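Local coordinates for protein O-ureido-L-serine synthase (Streptomyces lavendulae, PDB 3X44) that joins hydroxyurea to O-acetyl-L-serine to make O-ureido-L-serine for D-cycloserine biosynthesis, using pyridoxal phosphate as cofactor, at residues I66-S71 / I76-V81; D44-S49 / G72-A77; F89-G94 / K103-Y108. The protein carries 1 engineered substitution. All coordinates share one frame; numbering follows the deposited sequence.

Contact 1: I66-S71 / I76-V81; sequences IVECTS and IALAMV. With PUS ((E)-O-(carbamoylamino)-N-({3-hydroxy-2-methyl-5-[(phosphonooxy)methyl]pyridin-4-yl}methylidene)-L-serine), chain C.
Leu78 on helix 73-85 packs against Glu68 and Ile66 of strand 65-70, and the two methyls of its fork divide the work. CD1 reaches the aliphatic root of Glu68, 3.9 Å from CB, with the two side chains set aslant to each other, while Leu78 CD2 lies 4.2 Å from Ile66 CG2. This is the tight part of the contact, small and fully buried. The acid of Glu68 stays clear of the leucine because its chain folds at chi2 (69°) back towards the strand. There Glu68 OE1 takes the N-H of Cys69 at 2.9 Å through its anti lone pair and also pairs with Arg139, and Glu68 OE2 is bonded to the backbone N of Gln142.

Beyond Glu68 the packing is looser: the end of the strand makes no direct contact with 76-81, and Thr70 and Ser71 turn instead to the bound external aldimine. Its carboxylate oxygen OT receives Thr70 OG1 at 2.6 Å and, at 3.0 Å, the backbone N of Ser71, whose hydroxyl OG donates to the C-O-N oxygen OG of PUS at 2.7 Å. Thr70 OG1 also accepts from Gly72 N and Gly75 N, a grip that fixes its rotation. This is the strand-turn-helix of a beta-alpha-beta unit, and its turn is the substrate-carboxylate loop characteristic of the cysteine synthase family.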
loop_
_atom_site.group_PDB
_atom_site.type_symbol
_atom_site.label_atom_id
_atom_site.label_comp_id
_atom_site.label_asym_id
_atom_site.label_seq_id
_atom_site.Cartn_x
_atom_site.Cartn_y
_atom_site.Cartn_z
ATOM N N ILE A 66 -1.690 -4.422 -32.865
ATOM C CA ILE A 66 -1.412 -5.675 -32.173
ATOM C C ILE A 66 -2.553 -6.651 -32.429
ATOM O O ILE A 66 -3.728 -6.283 -32.338
ATOM C CB ILE A 66 -1.273 -5.450 -30.640
ATOM C CG1 ILE A 66 -0.060 -4.564 -30.348
ATOM C CG2 ILE A 66 -1.130 -6.783 -29.921
ATOM C CD1 ILE A 66 -0.283 -3.566 -29.238
ATOM N N VAL A 67 -2.205 -7.891 -32.760
ATOM C CA VAL A 67 -3.211 -8.914 -33.022
ATOM C C VAL A 67 -2.935 -10.145 -32.173
ATOM O O VAL A 67 -1.780 -10.550 -32.006
ATOM C CB VAL A 67 -3.239 -9.330 -34.516
ATOM C CG1 VAL A 67 -1.964 -10.081 -34.883
ATOM C CG2 VAL A 67 -4.459 -10.201 -34.785
ATOM N N GLU A 68 -4.000 -10.737 -31.643
ATOM C CA GLU A 68 -3.864 -11.916 -30.795
ATOM C C GLU A 68 -5.123 -12.780 -30.769
ATOM O O GLU A 68 -6.243 -12.268 -30.843
ATOM C CB GLU A 68 -3.526 -11.477 -29.372
ATOM C CG GLU A 68 -3.450 -12.622 -28.381
ATOM C CD GLU A 68 -2.264 -13.518 -28.645
ATOM O OE1 GLU A 68 -2.279 -14.242 -29.664
ATOM O OE2 GLU A 68 -1.314 -13.493 -27.836
ATOM N N CYS A 69 -4.933 -14.093 -30.696
ATOM C CA CYS A 69 -6.061 -15.020 -30.604
ATOM C C CYS A 69 -6.269 -15.155 -29.104
ATOM O O CYS A 69 -5.331 -15.466 -28.372
ATOM C CB CYS A 69 -5.720 -16.391 -31.195
ATOM S SG CYS A 69 -6.925 -17.653 -30.736
ATOM N N THR A 70 -7.488 -14.922 -28.643
ATOM C CA THR A 70 -7.747 -14.961 -27.212
ATOM C C THR A 70 -9.070 -15.630 -26.857
ATOM O O THR A 70 -9.955 -15.740 -27.704
ATOM C CB THR A 70 -7.764 -13.512 -26.667
ATOM O OG1 THR A 70 -8.148 -13.508 -25.293
ATOM C CG2 THR A 70 -8.770 -12.675 -27.455
ATOM N N SER A 71 -9.190 -16.083 -25.610
ATOM C CA SER A 71 -10.440 -16.679 -25.133
ATOM C C SER A 71 -11.277 -15.531 -24.570
ATOM O O SER A 71 -12.385 -15.741 -24.068
ATOM C CB SER A 71 -10.186 -17.724 -24.031
ATOM O OG SER A 71 -9.540 -17.162 -22.898
ATOM N N ILE A 76 -9.382 -8.346 -23.980
ATOM C CA ILE A 76 -9.854 -7.199 -23.217
ATOM C C ILE A 76 -8.672 -6.373 -22.698
ATOM O O ILE A 76 -8.638 -5.151 -22.850
ATOM C CB ILE A 76 -10.725 -7.654 -22.018
ATOM C CG1 ILE A 76 -12.056 -8.200 -22.527
ATOM C CG2 ILE A 76 -10.985 -6.491 -21.078
ATOM C CD1 ILE A 76 -12.843 -8.982 -21.481
ATOM N N ALA A 77 -7.703 -7.054 -22.098
ATOM C CA ALA A 77 -6.524 -6.402 -21.546
ATOM C C ALA A 77 -5.659 -5.726 -22.616
ATOM O O ALA A 77 -5.292 -4.562 -22.478
ATOM C CB ALA A 77 -5.698 -7.414 -20.760
ATOM N N LEU A 78 -5.321 -6.452 -23.676
ATOM C CA LEU A 78 -4.503 -5.858 -24.730
ATOM C C LEU A 78 -5.229 -4.632 -25.281
ATOM O O LEU A 78 -4.609 -3.610 -25.578
ATOM C CB LEU A 78 -4.230 -6.877 -25.841
ATOM C CG LEU A 78 -3.004 -7.751 -25.537
ATOM C CD1 LEU A 78 -2.957 -8.980 -26.416
ATOM C CD2 LEU A 78 -1.753 -6.910 -25.722
ATOM N N ALA A 79 -6.550 -4.728 -25.382
ATOM C CA ALA A 79 -7.346 -3.613 -25.877
ATOM C C ALA A 79 -7.140 -2.429 -24.945
ATOM O O ALA A 79 -6.885 -1.309 -25.391
ATOM C CB ALA A 79 -8.818 -3.995 -25.923
ATOM N N MET A 80 -7.240 -2.695 -23.644
ATOM C CA MET A 80 -7.063 -1.667 -22.622
ATOM C C MET A 80 -5.669 -1.037 -22.648
ATOM O O MET A 80 -5.530 0.184 -22.547
ATOM C CB MET A 80 -7.330 -2.258 -21.241
ATOM C CG MET A 80 -7.375 -1.229 -20.131
ATOM S SD MET A 80 -7.174 -1.956 -18.511
ATOM C CE MET A 80 -5.699 -2.961 -18.706
ATOM N N VAL A 81 -4.637 -1.869 -22.760
ATOM C CA VAL A 81 -3.269 -1.366 -22.812
ATOM C C VAL A 81 -3.093 -0.546 -24.094
ATOM O O VAL A 81 -2.495 0.531 -24.085
ATOM C CB VAL A 81 -2.237 -2.523 -22.808
ATOM C CG1 VAL A 81 -0.860 -1.992 -23.163
ATOM C CG2 VAL A 81 -2.208 -3.203 -21.439
HETATM N N PUS C . -6.926 -16.380 -20.727
HETATM C CA PUS C . -6.110 -16.169 -21.990
HETATM C CB PUS C . -5.764 -17.532 -22.688
HETATM O OG PUS C . -7.024 -18.261 -23.043
HETATM N ND PUS C . -6.849 -19.051 -24.241
HETATM C CE PUS C . -7.086 -20.381 -24.206
HETATM N NZ2 PUS C . -7.095 -21.036 -23.030
HETATM O OZ1 PUS C . -7.287 -20.977 -25.215
HETATM C C PUS C . -6.922 -15.283 -22.961
HETATM O O PUS C . -7.795 -14.584 -22.528
HETATM O OT PUS C . -6.678 -15.292 -24.144
HETATM C C2 PUS C . -9.375 -17.164 -17.097
HETATM C C3 PUS C . -8.565 -16.760 -18.261
HETATM C C4 PUS C . -7.250 -17.381 -18.460
HETATM C C5 PUS C . -6.776 -18.362 -17.476
HETATM C C6 PUS C . -7.652 -18.691 -16.341
HETATM C C2A PUS C . -10.743 -16.581 -16.885
HETATM C C4A PUS C . -6.460 -17.149 -19.729
HETATM C C5A PUS C . -5.420 -19.036 -17.615
HETATM N N1 PUS C . -8.888 -18.097 -16.206
HETATM O O3 PUS C . -9.004 -15.792 -19.089
HETATM O O1P PUS C . -3.109 -18.094 -19.369
HETATM O O2P PUS C . -1.980 -17.691 -17.332
HETATM O O3P PUS C . -2.774 -19.876 -17.829
HETATM O O4P PUS C . -4.338 -18.097 -17.298
HETATM P P PUS C . -3.049 -18.445 -17.963
#

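Contact 2: D44-S49 / G72-A77; sequences DRLALS and GNVGIA. With PUS ((E)-O-(carbamoylamino)-N-({3-hydroxy-2-methyl-5-[(phosphonooxy)methyl]pyridin-4-yl}methylidene)-L-serine), chain C.
Ala47 and Ala77 meet methyl to methyl where helices 43-56 and 73-85 pack, with their CB atoms only 3.5 Å apart. The other apolar contact lies nearer the bound group, a turn earlier on helix 73-85: Leu46 CD2 touches Val74 CG2 at 4.2 Å, the two side chains crossing at about a right angle. Small residues let the backbones come close, and the short helical segments cross at -51° with their axes 8.5 Å apart.

A polar group also rests on this apolar surface. Asp44 OD2 lies 3.4 Å from Ala77 CB, while its other oxygen, OD1, accepts from the backbone N of Gly39.

Helix 73-85 begins here, with Gly72 as N-cap, and points its first turn at the carboxylate of the bound product aldimine, which the helix end would probably help to stabilise. Next to it is Ala43, the engineered replacement of the lysine that carries the cofactor.

Hydrogen bonds to PUS come from that turn. Val74 N gives a nearly straight bond (165°) to PUS O, a carboxylate oxygen, at 2.8 Å. Asn73, with CG beside its backbone N (chi1 -78°), directs ND2 to O3, the oxygen on the pyridine ring of PUS, at 2.8 Å; ND2 is also bonded to Asp292, and Asn73 OD1 accepts from Arg296.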
loop_
_atom_site.group_PDB
_atom_site.type_symbol
_atom_site.label_atom_id
_atom_site.label_comp_id
_atom_site.label_asym_id
_atom_site.label_seq_id
_atom_site.Cartn_x
_atom_site.Cartn_y
_atom_site.Cartn_z
ATOM N N ASP A 44 -4.366 -8.767 -17.491
ATOM C CA ASP A 44 -3.713 -7.465 -17.491
ATOM C C ASP A 44 -2.192 -7.579 -17.334
ATOM O O ASP A 44 -1.437 -6.779 -17.895
ATOM C CB ASP A 44 -4.251 -6.612 -16.344
ATOM C CG ASP A 44 -5.592 -5.974 -16.653
ATOM O OD1 ASP A 44 -5.947 -5.026 -15.928
ATOM O OD2 ASP A 44 -6.292 -6.403 -17.593
ATOM N N ARG A 45 -1.749 -8.566 -16.558
ATOM C CA ARG A 45 -0.322 -8.755 -16.320
ATOM C C ARG A 45 0.422 -9.147 -17.592
ATOM O O ARG A 45 1.525 -8.672 -17.852
ATOM C CB ARG A 45 -0.102 -9.820 -15.245
ATOM C CG ARG A 45 -0.663 -9.456 -13.873
ATOM C CD ARG A 45 -0.689 -10.675 -12.961
ATOM N NE ARG A 45 -1.390 -10.426 -11.704
ATOM C CZ ARG A 45 -0.798 -10.007 -10.588
ATOM N NH1 ARG A 45 0.510 -9.789 -10.573
ATOM N NH2 ARG A 45 -1.517 -9.814 -9.484
ATOM N N LEU A 46 -0.192 -10.020 -18.378
ATOM C CA LEU A 46 0.398 -10.478 -19.621
ATOM C C LEU A 46 0.383 -9.357 -20.660
ATOM O O LEU A 46 1.392 -9.094 -21.313
ATOM C CB LEU A 46 -0.385 -11.686 -20.139
ATOM C CG LEU A 46 -0.025 -12.318 -21.484
ATOM C CD1 LEU A 46 -0.515 -13.759 -21.494
ATOM C CD2 LEU A 46 -0.668 -11.541 -22.622
ATOM N N ALA A 47 -0.764 -8.695 -20.800
ATOM C CA ALA A 47 -0.914 -7.621 -21.772
ATOM C C ALA A 47 0.132 -6.529 -21.612
ATOM O O ALA A 47 0.744 -6.103 -22.589
ATOM C CB ALA A 47 -2.310 -7.027 -21.678
ATOM N N LEU A 48 0.325 -6.074 -20.380
ATOM C CA LEU A 48 1.301 -5.031 -20.090
ATOM C C LEU A 48 2.715 -5.536 -20.364
ATOM O O LEU A 48 3.529 -4.851 -20.989
ATOM C CB LEU A 48 1.191 -4.605 -18.622
ATOM C CG LEU A 48 2.199 -3.565 -18.136
ATOM C CD1 LEU A 48 1.921 -2.233 -18.813
ATOM C CD2 LEU A 48 2.109 -3.433 -16.628
ATOM N N SER A 49 2.993 -6.748 -19.895
ATOM C CA SER A 49 4.306 -7.336 -20.058
ATOM C C SER A 49 4.743 -7.495 -21.501
ATOM O O SER A 49 5.845 -7.090 -21.862
ATOM C CB SER A 49 4.370 -8.696 -19.372
ATOM O OG SER A 49 5.702 -9.175 -19.387
ATOM N N GLY A 72 -10.733 -14.319 -24.645
ATOM C CA GLY A 72 -11.456 -13.154 -24.153
ATOM C C GLY A 72 -10.682 -12.157 -23.302
ATOM O O GLY A 72 -10.456 -11.025 -23.713
ATOM N N ASN A 73 -10.265 -12.577 -22.113
ATOM C CA ASN A 73 -9.547 -11.693 -21.197
ATOM C C ASN A 73 -8.284 -11.067 -21.773
ATOM O O ASN A 73 -8.032 -9.878 -21.580
ATOM C CB ASN A 73 -9.229 -12.433 -19.891
ATOM C CG ASN A 73 -10.440 -12.533 -18.967
ATOM O OD1 ASN A 73 -11.294 -11.647 -18.957
ATOM N ND2 ASN A 73 -10.515 -13.610 -18.187
ATOM N N VAL A 74 -7.479 -11.836 -22.488
ATOM C CA VAL A 74 -6.281 -11.225 -23.039
ATOM C C VAL A 74 -6.682 -10.168 -24.067
ATOM O O VAL A 74 -6.054 -9.117 -24.161
ATOM C CB VAL A 74 -5.348 -12.279 -23.658
ATOM C CG1 VAL A 74 -4.362 -11.625 -24.608
ATOM C CG2 VAL A 74 -4.587 -12.978 -22.537
ATOM N N GLY A 75 -7.744 -10.441 -24.818
ATOM C CA GLY A 75 -8.222 -9.474 -25.792
ATOM C C GLY A 75 -8.668 -8.196 -25.092
ATOM O O GLY A 75 -8.370 -7.092 -25.543
ATOM N N ILE A 76 -9.382 -8.346 -23.980
ATOM C CA ILE A 76 -9.854 -7.199 -23.217
ATOM C C ILE A 76 -8.672 -6.373 -22.698
ATOM O O ILE A 76 -8.638 -5.151 -22.850
ATOM C CB ILE A 76 -10.725 -7.654 -22.018
ATOM C CG1 ILE A 76 -12.056 -8.200 -22.527
ATOM C CG2 ILE A 76 -10.985 -6.491 -21.078
ATOM C CD1 ILE A 76 -12.843 -8.982 -21.481
ATOM N N ALA A 77 -7.703 -7.054 -22.098
ATOM C CA ALA A 77 -6.524 -6.402 -21.546
ATOM C C ALA A 77 -5.659 -5.726 -22.616
ATOM O O ALA A 77 -5.292 -4.562 -22.478
ATOM C CB ALA A 77 -5.698 -7.414 -20.760
HETATM N N PUS C . -6.926 -16.380 -20.727
HETATM C CA PUS C . -6.110 -16.169 -21.990
HETATM C CB PUS C . -5.764 -17.532 -22.688
HETATM O OG PUS C . -7.024 -18.261 -23.043
HETATM N ND PUS C . -6.849 -19.051 -24.241
HETATM C CE PUS C . -7.086 -20.381 -24.206
HETATM N NZ2 PUS C . -7.095 -21.036 -23.030
HETATM O OZ1 PUS C . -7.287 -20.977 -25.215
HETATM C C PUS C . -6.922 -15.283 -22.961
HETATM O O PUS C . -7.795 -14.584 -22.528
HETATM O OT PUS C . -6.678 -15.292 -24.144
HETATM C C2 PUS C . -9.375 -17.164 -17.097
HETATM C C3 PUS C . -8.565 -16.760 -18.261
HETATM C C4 PUS C . -7.250 -17.381 -18.460
HETATM C C5 PUS C . -6.776 -18.362 -17.476
HETATM C C6 PUS C . -7.652 -18.691 -16.341
HETATM C C2A PUS C . -10.743 -16.581 -16.885
HETATM C C4A PUS C . -6.460 -17.149 -19.729
HETATM C C5A PUS C . -5.420 -19.036 -17.615
HETATM N N1 PUS C . -8.888 -18.097 -16.206
HETATM O O3 PUS C . -9.004 -15.792 -19.089
HETATM O O1P PUS C . -3.109 -18.094 -19.369
HETATM O O2P PUS C . -1.980 -17.691 -17.332
HETATM O O3P PUS C . -2.774 -19.876 -17.829
HETATM O O4P PUS C . -4.338 -18.097 -17.298
HETATM P P PUS C . -3.049 -18.445 -17.963
#

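Contact 3: F89-G94 / K103-Y108; sequences FVAVMG and KLIRAY
The 2.8 Å backbone bond from Ala107 N to Lys103 O closes the helical turn that holds Ile105 over Ala91, Met93 and Phe89 of strand 88-94. Ile105 alone brings the helix side into contact. Its CG1 lies beside the backbone N (chi1 -69°) and the chain then runs out extended, which puts CD1 into the angle between two strand residues, 3.8 Å from Ala91 CB and equally far from Met93 CE. The second branch, Ile105 CG2, also faces Ala91 CB, at 4.1 Å, and meets the ring of Phe89 near its plane, at the edge, with CE2 4.5 Å away. Met93 runs straight as far as its sulfur and bends only at the last torsion (chi3 56°), which brings CE back towards the isoleucine; the two chains pass each other at a slant. Alternate strand residues thus face the helix, whereas Val90 and Val92 point to the other side of the sheet.

The axes of the segments 89-94 and 103-107 run nearly antiparallel (170°), as expected where a beta-alpha-beta unit turns back. Helix 99-107 also reaches the second subunit, where Arg106 forms a salt bridge with Asp311 of that neighbouring chain. Within its own chain it sets Leu104 against Ile76 of helix 73-85, while strand 88-94 lies between strands 65-70 and 111-115, with Phe89 packed on Ile66 and Leu78.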
loop_
_atom_site.group_PDB
_atom_site.type_symbol
_atom_site.label_atom_id
_atom_site.label_comp_id
_atom_site.label_asym_id
_atom_site.label_seq_id
_atom_site.Cartn_x
_atom_site.Cartn_y
_atom_site.Cartn_z
ATOM N N PHE A 89 -5.597 -2.460 -31.690
ATOM C CA PHE A 89 -5.675 -3.868 -31.326
ATOM C C PHE A 89 -6.776 -4.615 -32.085
ATOM O O PHE A 89 -7.869 -4.087 -32.305
ATOM C CB PHE A 89 -5.904 -4.016 -29.812
ATOM C CG PHE A 89 -6.035 -5.446 -29.363
ATOM C CD1 PHE A 89 -4.971 -6.335 -29.516
ATOM C CD2 PHE A 89 -7.235 -5.922 -28.844
ATOM C CE1 PHE A 89 -5.098 -7.677 -29.169
ATOM C CE2 PHE A 89 -7.379 -7.262 -28.492
ATOM C CZ PHE A 89 -6.307 -8.145 -28.656
ATOM N N VAL A 90 -6.472 -5.849 -32.475
ATOM C CA VAL A 90 -7.409 -6.699 -33.202
ATOM C C VAL A 90 -7.471 -8.047 -32.503
ATOM O O VAL A 90 -6.471 -8.761 -32.446
ATOM C CB VAL A 90 -6.942 -6.968 -34.651
ATOM C CG1 VAL A 90 -8.013 -7.756 -35.398
ATOM C CG2 VAL A 90 -6.629 -5.671 -35.357
ATOM N N ALA A 91 -8.641 -8.399 -31.982
ATOM C CA ALA A 91 -8.808 -9.669 -31.287
ATOM C C ALA A 91 -9.347 -10.756 -32.214
ATOM O O ALA A 91 -10.236 -10.506 -33.023
ATOM C CB ALA A 91 -9.746 -9.494 -30.101
ATOM N N VAL A 92 -8.781 -11.954 -32.093
ATOM C CA VAL A 92 -9.196 -13.116 -32.871
ATOM C C VAL A 92 -9.782 -14.031 -31.806
ATOM O O VAL A 92 -9.044 -14.629 -31.034
ATOM C CB VAL A 92 -7.992 -13.815 -33.532
ATOM C CG1 VAL A 92 -8.412 -15.178 -34.062
ATOM C CG2 VAL A 92 -7.447 -12.951 -34.660
ATOM N N MET A 93 -11.106 -14.138 -31.765
ATOM C CA MET A 93 -11.759 -14.931 -30.732
ATOM C C MET A 93 -12.828 -15.909 -31.204
ATOM O O MET A 93 -13.592 -15.615 -32.117
ATOM C CB MET A 93 -12.367 -13.971 -29.702
ATOM C CG MET A 93 -12.939 -14.632 -28.469
ATOM S SD MET A 93 -13.315 -13.388 -27.217
ATOM C CE MET A 93 -14.415 -12.278 -28.130
ATOM N N GLY A 94 -12.872 -17.076 -30.569
ATOM C CA GLY A 94 -13.868 -18.073 -30.923
ATOM C C GLY A 94 -15.242 -17.460 -30.753
ATOM O O GLY A 94 -15.447 -16.655 -29.846
ATOM N N LYS A 103 -18.030 -7.278 -26.257
ATOM C CA LYS A 103 -18.371 -5.902 -25.951
ATOM C C LYS A 103 -17.254 -5.167 -25.235
ATOM O O LYS A 103 -17.016 -3.983 -25.494
ATOM C CB LYS A 103 -19.649 -5.852 -25.111
ATOM C CG LYS A 103 -20.918 -6.040 -25.930
ATOM C CD LYS A 103 -22.160 -5.943 -25.061
ATOM C CE LYS A 103 -23.423 -6.133 -25.885
ATOM N NZ LYS A 103 -24.424 -5.083 -25.575
ATOM N N LEU A 104 -16.561 -5.862 -24.341
ATOM C CA LEU A 104 -15.479 -5.234 -23.598
ATOM C C LEU A 104 -14.336 -4.876 -24.534
ATOM O O LEU A 104 -13.770 -3.783 -24.453
ATOM C CB LEU A 104 -14.998 -6.162 -22.479
ATOM C CG LEU A 104 -15.813 -6.062 -21.181
ATOM C CD1 LEU A 104 -15.086 -6.777 -20.051
ATOM C CD2 LEU A 104 -16.021 -4.603 -20.822
ATOM N N ILE A 105 -14.003 -5.793 -25.431
ATOM C CA ILE A 105 -12.939 -5.540 -26.388
ATOM C C ILE A 105 -13.325 -4.302 -27.199
ATOM O O ILE A 105 -12.513 -3.397 -27.405
ATOM C CB ILE A 105 -12.734 -6.756 -27.320
ATOM C CG1 ILE A 105 -12.148 -7.920 -26.509
ATOM C CG2 ILE A 105 -11.790 -6.382 -28.469
ATOM C CD1 ILE A 105 -12.208 -9.278 -27.184
ATOM N N ARG A 106 -14.582 -4.253 -27.629
ATOM C CA ARG A 106 -15.080 -3.128 -28.407
ATOM C C ARG A 106 -15.002 -1.824 -27.622
ATOM O O ARG A 106 -14.624 -0.788 -28.166
ATOM C CB ARG A 106 -16.534 -3.375 -28.824
ATOM C CG ARG A 106 -16.700 -4.481 -29.843
ATOM C CD ARG A 106 -16.324 -3.990 -31.226
ATOM N NE ARG A 106 -16.826 -4.878 -32.265
ATOM C CZ ARG A 106 -16.375 -4.895 -33.514
ATOM N NH1 ARG A 106 -15.405 -4.068 -33.882
ATOM N NH2 ARG A 106 -16.894 -5.740 -34.395
ATOM N N ALA A 107 -15.352 -1.882 -26.339
ATOM C CA ALA A 107 -15.336 -0.703 -25.485
ATOM C C ALA A 107 -13.971 -0.018 -25.463
ATOM O O ALA A 107 -13.881 1.211 -25.526
ATOM C CB ALA A 107 -15.757 -1.078 -24.068
ATOM N N TYR A 108 -12.909 -0.810 -25.371
ATOM C CA TYR A 108 -11.563 -0.249 -25.341
ATOM C C TYR A 108 -11.082 0.165 -26.733
ATOM O O TYR A 108 -9.962 0.655 -26.892
ATOM C CB TYR A 108 -10.583 -1.258 -24.726
ATOM C CG TYR A 108 -10.774 -1.436 -23.236
ATOM C CD1 TYR A 108 -10.578 -0.366 -22.356
ATOM C CD2 TYR A 108 -11.163 -2.669 -22.706
ATOM C CE1 TYR A 108 -10.764 -0.525 -20.977
ATOM C CE2 TYR A 108 -11.348 -2.830 -21.330
ATOM C CZ TYR A 108 -11.148 -1.759 -20.477
ATOM O OH TYR A 108 -11.329 -1.924 -19.125
#

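How the contacts relate
From the N terminus, contact 2 opens on helix 43-56, and its loop runs through strand 65-70 before closing on the start of helix 73-85. Contact 1 opens inside that loop, on the strand, and ends on the same stretch of helix, sharing Ile76 and Ala77. They bring two faces of one helix against a helix and a strand, and the turn between binds the aldimine. Contact 3 follows in series, closing the short loop from strand 88-94 to helix 99-107. It joins contact 1 through the sheet, where Val90 N bonds to Ile66 O, and contact 2 through Ile76 and Leu104. Contacts 1 and 3 tie helices 73-85 and 99-107 to the parallel sheet, and contact 2 adds helix 43-56 to the first of them.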